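Local atomic coordinates of glycosyl hydrolase, BNR repeat (Ralstonia eutropha, PDB entry 3B7F), a protein that is probably a glycoside hydrolase, related to the non-viral sialidases, folded as a seven-bladed beta-propeller with BNR repeats. Residues D39-L47 and D349-Y357; Y193-F202 and F230-Q239. All coordinates share one frame; numbering follows the deposited sequence.

Contact 1 (D39-L47 and D349-Y357); sequences DPARRTWEL and DAHAPVGVY. With EDO (1,2-ethanediol), chain P; EDO (1,2-ethanediol), chain I.
The backbones of Arg42 and Gly355 keep their CA atoms 8.6 Å apart, so side chains must join two neighbouring blades of the beta-propeller. Residues 39-47 turn from the blade's strand 32-38 into its outer strand 45-51, starting with a type I turn from Asp39 to Arg42; Asp39 OD1 accepts from Arg43 N, an arrangement reminiscent of a degenerate Asp box. Residues 349-355 loop between strands 346-348 and 356-359 of the other blade, with a cis peptide before Pro353. Arg42, long and with several donors, suits a span between blades. Its chain bends at chi3 (-70°), bringing the guanidinium end-on to Pro353 O: NH1 at 3.0 Å and NH2 at 2.9 Å both donate in the carbonyl plane. NH1 also meets the syn lone pair of Asp349 OD2 at 2.9 Å, a salt bridge tilted from the guanidinium plane. His351 CB sits over one face of the Arg42 guanidinium, and His351 NE2 bonds Gly21 O. Asp349 suits its place because its carboxylate also organises the loop: OD1 receives His351 N, closing an Asx turn, and Gly355 N from the opposite face. Nearby, the Trp45 six-membered ring and Tyr357 pack obliquely, planes 76° apart, with Trp45 CZ2 3.6 Å from Tyr357 CE1. Tyr357 pairs an apolar ring with a polar tip: its OH donates to the anti side of Asp349 OD2 at 2.6 Å.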
loop_
_atom_site.group_PDB
_atom_site.type_symbol
_atom_site.label_atom_id
_atom_site.label_comp_id
_atom_site.label_asym_id
_atom_site.label_seq_id
_atom_site.Cartn_x
_atom_site.Cartn_y
_atom_site.Cartn_z
ATOM N N ASP A 39 22.944 -5.722 -5.935
ATOM C CA ASP A 39 24.320 -5.377 -5.588
ATOM C C ASP A 39 24.243 -3.928 -5.014
ATOM O O ASP A 39 23.185 -3.279 -5.100
ATOM C CB ASP A 39 25.275 -5.514 -6.801
ATOM C CG ASP A 39 24.901 -4.639 -7.984
ATOM O OD1 ASP A 39 23.854 -3.954 -7.993
ATOM O OD2 ASP A 39 25.659 -4.680 -8.962
ATOM N N PRO A 40 25.333 -3.417 -4.417
ATOM C CA PRO A 40 25.246 -2.064 -3.845
ATOM C C PRO A 40 24.897 -0.939 -4.841
ATOM O O PRO A 40 24.254 0.043 -4.470
ATOM C CB PRO A 40 26.647 -1.845 -3.271
ATOM C CG PRO A 40 27.215 -3.228 -3.121
ATOM C CD PRO A 40 26.669 -4.012 -4.228
ATOM N N ALA A 41 25.337 -1.094 -6.084
ATOM C CA ALA A 41 25.068 -0.162 -7.154
ATOM C C ALA A 41 23.654 -0.282 -7.729
ATOM O O ALA A 41 23.319 0.509 -8.569
ATOM C CB ALA A 41 26.110 -0.346 -8.289
ATOM N N ARG A 42 22.847 -1.261 -7.297
ATOM C CA ARG A 42 21.485 -1.495 -7.784
ATOM C C ARG A 42 21.423 -1.701 -9.285
ATOM O O ARG A 42 20.459 -1.232 -9.940
ATOM C CB ARG A 42 20.513 -0.377 -7.363
ATOM C CG ARG A 42 20.330 -0.249 -5.854
ATOM C CD ARG A 42 19.445 0.929 -5.512
ATOM N NE ARG A 42 20.126 2.187 -5.793
ATOM C CZ ARG A 42 19.569 3.403 -5.871
ATOM N NH1 ARG A 42 18.282 3.568 -5.745
ATOM N NH2 ARG A 42 20.340 4.470 -6.116
ATOM N N ARG A 43 22.431 -2.393 -9.839
ATOM C CA ARG A 43 22.430 -2.659 -11.289
ATOM C C ARG A 43 22.128 -4.127 -11.641
ATOM O O ARG A 43 21.394 -4.358 -12.590
ATOM C CB ARG A 43 23.677 -2.110 -11.996
ATOM C CG ARG A 43 24.831 -3.025 -12.293
ATOM C CD ARG A 43 25.523 -2.496 -13.550
ATOM N NE ARG A 43 24.713 -2.728 -14.760
ATOM C CZ ARG A 43 24.862 -3.726 -15.644
ATOM N NH1 ARG A 43 25.827 -4.653 -15.535
ATOM N NH2 ARG A 43 24.038 -3.792 -16.689
ATOM N N THR A 44 22.667 -5.084 -10.891
ATOM C CA THR A 44 22.349 -6.502 -11.095
ATOM C C THR A 44 21.501 -6.979 -9.903
ATOM O O THR A 44 21.718 -6.532 -8.774
ATOM C CB THR A 44 23.614 -7.377 -11.272
ATOM O OG1 THR A 44 24.389 -7.319 -10.075
ATOM C CG2 THR A 44 24.445 -6.888 -12.460
ATOM N N TRP A 45 20.539 -7.870 -10.178
ATOM C CA TRP A 45 19.615 -8.419 -9.189
ATOM C C TRP A 45 19.565 -9.953 -9.193
ATOM O O TRP A 45 19.685 -10.581 -10.226
ATOM C CB TRP A 45 18.201 -7.879 -9.416
ATOM C CG TRP A 45 18.081 -6.391 -9.200
ATOM C CD1 TRP A 45 18.446 -5.425 -10.066
ATOM C CD2 TRP A 45 17.542 -5.715 -8.052
ATOM N NE1 TRP A 45 18.179 -4.196 -9.546
ATOM C CE2 TRP A 45 17.628 -4.336 -8.308
ATOM C CE3 TRP A 45 17.001 -6.140 -6.839
ATOM C CZ2 TRP A 45 17.206 -3.374 -7.395
ATOM C CZ3 TRP A 45 16.582 -5.177 -5.923
ATOM C CH2 TRP A 45 16.675 -3.812 -6.209
ATOM N N GLU A 46 19.339 -10.524 -8.017
ATOM C CA GLU A 46 19.286 -11.952 -7.801
ATOM C C GLU A 46 17.897 -12.296 -7.308
ATOM O O GLU A 46 17.425 -11.691 -6.375
ATOM C CB GLU A 46 20.341 -12.305 -6.756
ATOM C CG GLU A 46 20.501 -13.760 -6.382
ATOM C CD GLU A 46 21.682 -13.972 -5.410
ATOM O OE1 GLU A 46 22.842 -13.627 -5.776
ATOM O OE2 GLU A 46 21.443 -14.491 -4.289
ATOM N N LEU A 47 17.250 -13.265 -7.954
ATOM C CA LEU A 47 15.923 -13.724 -7.587
ATOM C C LEU A 47 15.980 -14.978 -6.701
ATOM O O LEU A 47 16.598 -15.960 -7.082
ATOM C CB LEU A 47 15.126 -14.054 -8.857
ATOM C CG LEU A 47 13.630 -14.366 -8.730
ATOM C CD1 LEU A 47 12.875 -13.120 -8.186
ATOM C CD2 LEU A 47 13.088 -14.804 -10.049
ATOM N N ASP A 349 12.926 2.881 -2.655
ATOM C CA ASP A 349 13.992 2.716 -1.658
ATOM C C ASP A 349 14.351 4.109 -1.063
ATOM O O ASP A 349 13.720 5.105 -1.416
ATOM C CB ASP A 349 15.185 1.946 -2.237
ATOM C CG ASP A 349 15.937 2.698 -3.319
ATOM O OD1 ASP A 349 16.149 3.921 -3.198
ATOM O OD2 ASP A 349 16.347 2.032 -4.300
ATOM N N ALA A 350 15.344 4.156 -0.161
ATOM C CA ALA A 350 15.798 5.391 0.481
ATOM C C ALA A 350 17.241 5.713 0.095
ATOM O O ALA A 350 17.935 6.407 0.824
ATOM C CB ALA A 350 15.644 5.293 2.020
ATOM N N HIS A 351 17.699 5.204 -1.057
ATOM C CA HIS A 351 19.042 5.508 -1.552
ATOM C C HIS A 351 19.049 6.888 -2.167
ATOM O O HIS A 351 18.005 7.530 -2.264
ATOM C CB HIS A 351 19.498 4.458 -2.573
ATOM C CG HIS A 351 19.950 3.175 -1.958
ATOM N ND1 HIS A 351 19.290 2.584 -0.902
ATOM C CD2 HIS A 351 20.961 2.342 -2.290
ATOM C CE1 HIS A 351 19.904 1.457 -0.584
ATOM N NE2 HIS A 351 20.913 1.281 -1.422
ATOM N N ALA A 352 20.234 7.345 -2.546
ATOM C CA ALA A 352 20.435 8.617 -3.225
ATOM C C ALA A 352 21.116 8.315 -4.558
ATOM O O ALA A 352 22.256 7.852 -4.559
ATOM C CB ALA A 352 21.290 9.554 -2.384
ATOM N N PRO A 353 20.405 8.478 -5.698
ATOM C CA PRO A 353 19.022 8.870 -5.891
ATOM C C PRO A 353 18.065 7.756 -5.507
ATOM O O PRO A 353 18.437 6.602 -5.476
ATOM C CB PRO A 353 18.916 9.133 -7.388
ATOM C CG PRO A 353 20.069 8.629 -7.985
ATOM C CD PRO A 353 21.073 8.228 -6.974
ATOM N N VAL A 354 16.839 8.125 -5.202
ATOM C CA VAL A 354 15.817 7.189 -4.837
ATOM C C VAL A 354 15.451 6.320 -6.041
ATOM O O VAL A 354 15.304 6.811 -7.157
ATOM C CB VAL A 354 14.572 7.916 -4.267
ATOM C CG1 VAL A 354 13.364 6.993 -4.282
ATOM C CG2 VAL A 354 14.882 8.396 -2.889
ATOM N N GLY A 355 15.390 5.022 -5.788
ATOM C CA GLY A 355 14.999 4.026 -6.734
ATOM C C GLY A 355 13.526 3.746 -6.539
ATOM O O GLY A 355 13.004 3.898 -5.425
ATOM N N VAL A 356 12.856 3.399 -7.640
ATOM C CA VAL A 356 11.412 3.162 -7.684
ATOM C C VAL A 356 11.169 1.819 -8.405
ATOM O O VAL A 356 11.884 1.429 -9.337
ATOM C CB VAL A 356 10.669 4.330 -8.376
ATOM C CG1 VAL A 356 9.145 4.161 -8.241
ATOM C CG2 VAL A 356 11.106 5.675 -7.801
ATOM N N TYR A 357 10.170 1.094 -7.950
ATOM C CA TYR A 357 9.948 -0.258 -8.440
ATOM C C TYR A 357 8.495 -0.527 -8.573
ATOM O O TYR A 357 7.708 -0.007 -7.806
ATOM C CB TYR A 357 10.503 -1.257 -7.395
ATOM C CG TYR A 357 11.920 -0.960 -6.952
ATOM C CD1 TYR A 357 13.011 -1.486 -7.644
ATOM C CD2 TYR A 357 12.182 -0.101 -5.870
ATOM C CE1 TYR A 357 14.332 -1.175 -7.270
ATOM C CE2 TYR A 357 13.482 0.208 -5.512
ATOM C CZ TYR A 357 14.558 -0.351 -6.202
ATOM O OH TYR A 357 15.872 -0.061 -5.843
HETATM C C1 EDO P . 23.932 -9.668 -5.683
HETATM O O1 EDO P . 22.502 -9.697 -5.626
HETATM C C2 EDO P . 24.404 -9.745 -7.134
HETATM O O2 EDO P . 23.474 -9.087 -8.011
HETATM C C1 EDO I . 17.879 -13.109 -2.190
HETATM O O1 EDO I . 18.202 -13.846 -3.376
HETATM C C2 EDO I . 19.068 -13.081 -1.225
HETATM O O2 EDO I . 20.309 -12.840 -1.914
#

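Contact 2 (Y193-F202 and F230-Q239); sequences YIGMSSGGVF and FGHDPHCVVQ. With EDO (1,2-ethanediol), chain R.
The Tyr193 ring turns its edge to Gln239, whose NE2 lies in the ring plane 3.8 Å from Tyr193 CE2, amide and ring planes being 80° apart; that NE2 donates to Pro244 O. The His232 ring has Gly199 O, Phe230 N and a 1,2-ethanediol oxygen around its edge, NE2 donating to the last, O1, at 2.8 Å. His235 stacks on Phe281, and Phe230 meets Trp165 edge-to-face while its CB touches Phe202 CZ. The two segments belong to neighbouring propeller blades: the hairpin of strands 192-197 and 200-204, and the innermost strand 234-239 of the next blade, running at 155° to 193-197 but in a separate sheet. Where the hairpin turns, Gly199 N donates to His232 O (2.8 Å) and Gly231 N to Gly199 O (2.9 Å). Gly199, Gly200 and Gly231 all adopt backbone angles that a side chain would resist; the first two form a classic bulge facing Met196. Pro234, rigid and apolar, sets CD 3.6 Å from Gly200 CA, and Val201 CG2 meets Val237 CG2 at 3.9 Å. Beside the cis peptide Ser197-Ser198, the small Ser197 has OG, anti to its carbonyl carbon (chi1 -67°), 2.8 Å from Asp233 OD1 and 2.7 Å from Pro234 O, alternative acceptors for one proton. His180 and Arg343 hydrogen-bond OG; Trp304 donates to Asp233 OD2. Such partners probably fix hydroxyl and carboxylate within a buried polar network.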
loop_
_atom_site.group_PDB
_atom_site.type_symbol
_atom_site.label_atom_id
_atom_site.label_comp_id
_atom_site.label_asym_id
_atom_site.label_seq_id
_atom_site.Cartn_x
_atom_site.Cartn_y
_atom_site.Cartn_z
ATOM N N TYR A 193 -4.276 6.689 10.833
ATOM C CA TYR A 193 -5.105 6.859 9.655
ATOM C C TYR A 193 -5.328 5.465 9.064
ATOM O O TYR A 193 -4.468 4.591 9.192
ATOM C CB TYR A 193 -4.483 7.748 8.564
ATOM C CG TYR A 193 -4.229 9.212 8.895
ATOM C CD1 TYR A 193 -5.265 10.157 8.908
ATOM C CD2 TYR A 193 -2.928 9.666 9.103
ATOM C CE1 TYR A 193 -4.997 11.509 9.172
ATOM C CE2 TYR A 193 -2.661 10.984 9.360
ATOM C CZ TYR A 193 -3.682 11.895 9.410
ATOM O OH TYR A 193 -3.316 13.176 9.658
ATOM N N ILE A 194 -6.491 5.252 8.451
ATOM C CA ILE A 194 -6.800 3.993 7.756
ATOM C C ILE A 194 -7.549 4.331 6.474
ATOM O O ILE A 194 -8.111 5.408 6.351
ATOM C CB ILE A 194 -7.597 2.975 8.624
ATOM C CG1 ILE A 194 -8.980 3.531 9.045
ATOM C CG2 ILE A 194 -6.755 2.508 9.854
ATOM C CD1 ILE A 194 -9.817 2.557 9.930
ATOM N N GLY A 195 -7.540 3.411 5.522
ATOM C CA GLY A 195 -8.240 3.584 4.247
ATOM C C GLY A 195 -9.127 2.373 4.057
ATOM O O GLY A 195 -8.775 1.263 4.437
HETATM N N MSE A 196 -10.299 2.586 3.501
HETATM C CA MSE A 196 -11.192 1.491 3.270
HETATM C C MSE A 196 -11.795 1.588 1.890
HETATM O O MSE A 196 -12.265 2.642 1.487
HETATM C CB MSE A 196 -12.305 1.508 4.295
HETATM C CG MSE A 196 -11.818 1.508 5.677
HETATM SE SE MSE A 196 -13.216 0.938 6.821
HETATM C CE MSE A 196 -14.646 1.985 6.242
ATOM N N SER A 197 -11.782 0.454 1.201
ATOM C CA SER A 197 -12.350 0.311 -0.107
ATOM C C SER A 197 -13.569 -0.609 0.049
ATOM O O SER A 197 -13.393 -1.804 0.143
ATOM C CB SER A 197 -11.320 -0.239 -1.076
ATOM O OG SER A 197 -10.301 0.739 -1.272
ATOM N N SER A 198 -14.793 -0.088 0.155
ATOM C CA SER A 198 -15.145 1.353 0.190
ATOM C C SER A 198 -15.337 1.815 1.623
ATOM O O SER A 198 -15.359 0.998 2.558
ATOM C CB SER A 198 -16.396 1.620 -0.640
ATOM O OG SER A 198 -17.457 0.821 -0.189
ATOM N N GLY A 199 -15.416 3.135 1.784
ATOM C CA GLY A 199 -15.609 3.780 3.083
ATOM C C GLY A 199 -14.920 5.120 3.179
ATOM O O GLY A 199 -15.514 6.077 3.648
ATOM N N GLY A 200 -13.649 5.179 2.783
ATOM C CA GLY A 200 -12.875 6.395 2.839
ATOM C C GLY A 200 -11.668 6.306 3.736
ATOM O O GLY A 200 -11.256 5.204 4.149
ATOM N N VAL A 201 -11.102 7.486 3.998
ATOM C CA VAL A 201 -10.009 7.663 4.927
ATOM C C VAL A 201 -10.643 8.011 6.267
ATOM O O VAL A 201 -11.639 8.754 6.330
ATOM C CB VAL A 201 -9.014 8.768 4.534
ATOM C CG1 VAL A 201 -7.892 8.915 5.616
ATOM C CG2 VAL A 201 -8.439 8.497 3.174
ATOM N N PHE A 202 -10.080 7.434 7.330
ATOM C CA PHE A 202 -10.544 7.645 8.669
ATOM C C PHE A 202 -9.346 7.906 9.528
ATOM O O PHE A 202 -8.257 7.399 9.246
ATOM C CB PHE A 202 -11.316 6.431 9.173
ATOM C CG PHE A 202 -12.599 6.199 8.453
ATOM C CD1 PHE A 202 -12.624 5.482 7.269
ATOM C CD2 PHE A 202 -13.798 6.698 8.956
ATOM C CE1 PHE A 202 -13.810 5.268 6.588
ATOM C CE2 PHE A 202 -15.002 6.478 8.262
ATOM C CZ PHE A 202 -14.998 5.752 7.081
ATOM N N PHE A 230 -18.482 10.092 4.015
ATOM C CA PHE A 230 -17.829 8.807 3.843
ATOM C C PHE A 230 -18.556 8.013 2.748
ATOM O O PHE A 230 -19.642 8.400 2.292
ATOM C CB PHE A 230 -17.772 8.048 5.185
ATOM C CG PHE A 230 -19.126 7.773 5.801
ATOM C CD1 PHE A 230 -19.897 6.679 5.384
ATOM C CD2 PHE A 230 -19.621 8.598 6.825
ATOM C CE1 PHE A 230 -21.140 6.417 5.960
ATOM C CE2 PHE A 230 -20.860 8.352 7.404
ATOM C CZ PHE A 230 -21.628 7.260 6.963
ATOM N N GLY A 231 -17.965 6.878 2.389
ATOM C CA GLY A 231 -18.408 5.999 1.313
ATOM C C GLY A 231 -17.404 5.950 0.166
ATOM O O GLY A 231 -17.538 5.136 -0.760
ATOM N N HIS A 232 -16.375 6.787 0.266
ATOM C CA HIS A 232 -15.321 6.992 -0.755
ATOM C C HIS A 232 -14.454 5.760 -0.992
ATOM O O HIS A 232 -14.433 4.843 -0.172
ATOM C CB HIS A 232 -14.425 8.155 -0.320
ATOM C CG HIS A 232 -15.169 9.440 -0.090
ATOM N ND1 HIS A 232 -15.948 9.657 1.027
ATOM C CD2 HIS A 232 -15.283 10.558 -0.849
ATOM C CE1 HIS A 232 -16.506 10.848 0.950
ATOM N NE2 HIS A 232 -16.124 11.415 -0.182
ATOM N N ASP A 233 -13.731 5.746 -2.115
ATOM C CA ASP A 233 -12.874 4.606 -2.474
ATOM C C ASP A 233 -11.395 5.000 -2.677
ATOM O O ASP A 233 -10.896 5.047 -3.812
ATOM C CB ASP A 233 -13.440 3.871 -3.710
ATOM C CG ASP A 233 -12.706 2.564 -4.023
ATOM O OD1 ASP A 233 -12.035 2.004 -3.130
ATOM O OD2 ASP A 233 -12.799 2.089 -5.186
ATOM N N PRO A 234 -10.689 5.309 -1.558
ATOM C CA PRO A 234 -9.259 5.498 -1.655
ATOM C C PRO A 234 -8.640 4.167 -1.975
ATOM O O PRO A 234 -9.149 3.140 -1.500
ATOM C CB PRO A 234 -8.848 5.904 -0.243
ATOM C CG PRO A 234 -9.880 5.332 0.638
ATOM C CD PRO A 234 -11.147 5.520 -0.177
ATOM N N HIS A 235 -7.595 4.191 -2.804
ATOM C CA HIS A 235 -6.843 2.995 -3.164
ATOM C C HIS A 235 -5.549 2.843 -2.356
ATOM O O HIS A 235 -5.225 1.767 -1.899
ATOM C CB HIS A 235 -6.527 2.953 -4.664
ATOM C CG HIS A 235 -7.737 2.775 -5.532
ATOM N ND1 HIS A 235 -7.725 3.035 -6.883
ATOM C CD2 HIS A 235 -9.004 2.398 -5.232
ATOM C CE1 HIS A 235 -8.926 2.802 -7.386
ATOM N NE2 HIS A 235 -9.717 2.408 -6.408
ATOM N N CYS A 236 -4.805 3.927 -2.213
ATOM C CA CYS A 236 -3.554 3.898 -1.512
ATOM C C CYS A 236 -3.348 5.257 -0.898
ATOM O O CYS A 236 -3.479 6.240 -1.601
ATOM C CB CYS A 236 -2.444 3.574 -2.501
ATOM S SG CYS A 236 -0.860 3.211 -1.707
ATOM N N VAL A 237 -3.108 5.303 0.413
ATOM C CA VAL A 237 -2.861 6.540 1.148
ATOM C C VAL A 237 -1.455 6.429 1.778
ATOM O O VAL A 237 -1.075 5.350 2.238
ATOM C CB VAL A 237 -3.959 6.844 2.249
ATOM C CG1 VAL A 237 -3.941 8.327 2.639
ATOM C CG2 VAL A 237 -5.363 6.480 1.798
ATOM N N VAL A 238 -0.698 7.537 1.789
ATOM C CA VAL A 238 0.640 7.619 2.401
ATOM C C VAL A 238 0.757 8.919 3.239
ATOM O O VAL A 238 0.130 9.923 2.938
ATOM C CB VAL A 238 1.799 7.525 1.336
ATOM C CG1 VAL A 238 1.811 6.147 0.621
ATOM C CG2 VAL A 238 1.688 8.603 0.293
ATOM N N GLN A 239 1.501 8.854 4.335
ATOM C CA GLN A 239 1.796 9.992 5.185
ATOM C C GLN A 239 3.281 10.180 5.016
ATOM O O GLN A 239 4.033 9.215 5.181
ATOM C CB GLN A 239 1.453 9.677 6.638
ATOM C CG GLN A 239 1.798 10.804 7.638
ATOM C CD GLN A 239 1.354 10.495 9.047
ATOM O OE1 GLN A 239 1.293 9.328 9.443
ATOM N NE2 GLN A 239 1.070 11.543 9.825
HETATM C C1 EDO R . -16.167 15.177 -0.474
HETATM O O1 EDO R . -17.014 14.032 -0.726
HETATM C C2 EDO R . -16.711 16.095 0.606
HETATM O O2 EDO R . -16.168 17.408 0.417
HETATM O O HOH W 1 -19.376 3.299 -1.068
#

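In the fold
The two contacts repeat one task, joining adjacent blades of the propeller, at different places. Their centres lie 30 Å apart on opposite sides of the middle of the chain, with about 11 Å between nearest atoms, and they share no sheet. Along the chain the order is 39-47, 193-202, 230-239, 349-357, so contact 2 falls between the halves of contact 1. Contact 2 joins consecutive blades near the centre; contact 1, farther out, joins the last blade, 346-379, to the one completed by strands from both chain ends, 24-51 with 385-391. It thus lies beside the blade in which the two ends of the chain meet to close the ring.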